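Local atomic coordinates of cellulose-binding protein (Saccharophagus degradans, PDB entry 2YHG), a protein that probably hydrolyses glycosidic bonds in carbohydrate metabolism, this part of a longer polysaccharide-binding protein joining a nucleoside hydrolase-like domain to a calcium-binding C-terminal beta domain. Residues A[335-339]-A[340-344]. Residues are numbered along the deposited sequence; the frame is centred on the assembly and turned at random.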
loop_
_atom_site.group_PDB
_atom_site.type_symbol
_atom_site.label_atom_id
_atom_site.label_comp_id
_atom_site.label_asym_id
_atom_site.label_seq_id
_atom_site.Cartn_x
_atom_site.Cartn_y
_atom_site.Cartn_z
ATOM N N VAL A 335 -3.462 -16.016 -11.797
ATOM C CA VAL A 335 -3.415 -16.596 -10.475
ATOM C C VAL A 335 -2.140 -17.454 -10.346
ATOM O O VAL A 335 -2.014 -18.496 -11.001
ATOM C CB VAL A 335 -4.651 -17.445 -10.209
ATOM C CG1 VAL A 335 -4.491 -18.129 -8.847
ATOM C CG2 VAL A 335 -5.919 -16.578 -10.278
ATOM N N PRO A 336 -1.164 -17.004 -9.553
ATOM C CA PRO A 336 0.091 -17.754 -9.504
ATOM C C PRO A 336 0.010 -18.970 -8.606
ATOM O O PRO A 336 -0.595 -18.933 -7.536
ATOM C CB PRO A 336 1.093 -16.787 -8.873
ATOM C CG PRO A 336 0.462 -15.532 -8.835
ATOM C CD PRO A 336 -1.027 -15.686 -8.923
ATOM N N VAL A 337 0.731 -20.010 -9.000
ATOM C CA VAL A 337 1.025 -21.165 -8.159
ATOM C C VAL A 337 2.494 -21.487 -8.343
ATOM O O VAL A 337 2.962 -21.426 -9.472
ATOM C CB VAL A 337 0.143 -22.372 -8.576
ATOM C CG1 VAL A 337 0.542 -23.617 -7.791
ATOM C CG2 VAL A 337 -1.348 -22.030 -8.396
ATOM N N VAL A 338 3.220 -21.747 -7.255
ATOM C CA VAL A 338 4.615 -22.149 -7.329
ATOM C C VAL A 338 4.780 -23.418 -6.498
ATOM O O VAL A 338 4.451 -23.450 -5.340
ATOM C CB VAL A 338 5.551 -21.049 -6.827
ATOM C CG1 VAL A 338 6.992 -21.541 -6.824
ATOM C CG2 VAL A 338 5.407 -19.801 -7.694
ATOM N N ASN A 339 5.294 -24.461 -7.138
ATOM C CA ASN A 339 5.527 -25.744 -6.505
ATOM C C ASN A 339 4.274 -26.214 -5.761
ATOM O O ASN A 339 4.352 -26.638 -4.619
ATOM C CB ASN A 339 6.757 -25.706 -5.610
ATOM C CG ASN A 339 8.041 -25.575 -6.410
ATOM O OD1 ASN A 339 8.041 -25.640 -7.630
ATOM N ND2 ASN A 339 9.155 -25.357 -5.724
ATOM N N ASN A 340 3.129 -26.073 -6.430
ATOM C CA ASN A 340 1.811 -26.477 -5.900
ATOM C C ASN A 340 1.372 -25.706 -4.665
ATOM O O ASN A 340 0.442 -26.111 -3.978
ATOM C CB ASN A 340 1.770 -27.976 -5.612
ATOM C CG ASN A 340 2.037 -28.811 -6.849
ATOM O OD1 ASN A 340 1.600 -28.479 -7.959
ATOM N ND2 ASN A 340 2.798 -29.879 -6.676
ATOM N N ASP A 341 1.961 -24.541 -4.438
ATOM C CA ASP A 341 1.594 -23.680 -3.336
ATOM C C ASP A 341 0.845 -22.484 -3.925
ATOM O O ASP A 341 1.407 -21.707 -4.706
ATOM C CB ASP A 341 2.851 -23.237 -2.593
ATOM C CG ASP A 341 2.562 -22.378 -1.379
ATOM O OD1 ASP A 341 1.602 -21.594 -1.426
ATOM O OD2 ASP A 341 3.397 -22.367 -0.440
ATOM N N ALA A 342 -0.462 -22.419 -3.650
ATOM C CA ALA A 342 -1.329 -21.414 -4.213
ATOM C C ALA A 342 -1.562 -20.226 -3.260
ATOM O O ALA A 342 -2.347 -19.345 -3.579
ATOM C CB ALA A 342 -2.653 -22.036 -4.609
ATOM N N ASN A 343 -0.886 -20.187 -2.112
ATOM C CA ASN A 343 -1.125 -19.140 -1.124
ATOM C C ASN A 343 -0.686 -17.779 -1.663
ATOM O O ASN A 343 0.402 -17.639 -2.191
ATOM C CB ASN A 343 -0.346 -19.455 0.149
ATOM C CG ASN A 343 -0.892 -20.665 0.890
ATOM O OD1 ASN A 343 -0.153 -21.605 1.175
ATOM N ND2 ASN A 343 -2.192 -20.686 1.128
ATOM N N GLU A 344 -1.525 -16.776 -1.478
ATOM C CA GLU A 344 -1.220 -15.403 -1.802
ATOM C C GLU A 344 -0.424 -14.717 -0.710
ATOM O O GLU A 344 -0.993 -14.058 0.181
ATOM C CB GLU A 344 -2.511 -14.641 -1.989
ATOM C CG GLU A 344 -2.271 -13.306 -2.611
ATOM C CD GLU A 344 -3.523 -12.524 -2.717
ATOM O OE1 GLU A 344 -4.593 -13.071 -2.396
ATOM O OE2 GLU A 344 -3.433 -11.345 -3.077
#
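Val338 and Asp341 pair through their backbones, in a single antiparallel bridge, to close a tight beta hairpin whose loop is a type I' turn with Asn339 and Asn340 at its corners. The Val338 amide gives a bond of 3.1 Å to Asp341 O, while the return bond, from Asp341 N to Val338 O, is 2.9 Å long. Both corner residues adopt the left-handed backbone conformation that this turn needs (phi 50° and 64°), which asparagine tolerates better than most residues other than glycine. The side chain of Asn339 also ties the turn to Ser358 and Asp360: its OD1 accepts from the backbone N of Asp360 and its ND2 donates to Ser358 O.

One residue before the turn, Val337 reaches over to the returning arm. Its CB lies 4.1 Å from Asp341 O. With CG1 anti to the backbone N (chi1 174°), that methyl settles over the bend, 3.7 Å from Asn340 CA and equally near Asp341 O, and CG2 is left to meet the methyl CB of Ala342 at 4.0 Å. A compact branched residue facing a small one lets the two methyls meet at ordinary van der Waals distance on the partly exposed side of the hairpin. Val338, in contrast, is buried against Met347 of strand 347-351 and Arg430 of strand 427-436, neighbours in the mixed sheet, so its apolar branches suit that side. Arg430 NH1 also bonds to Asp341 O, giving that carbonyl a second donor.

Asp341 then steers the chain out of the hairpin. Extension of CG anti to its own N carries the carboxylate forward into an Asx turn, where Asn343 N meets OD1 at 2.9 Å, almost in line with the bond from CG to OD1.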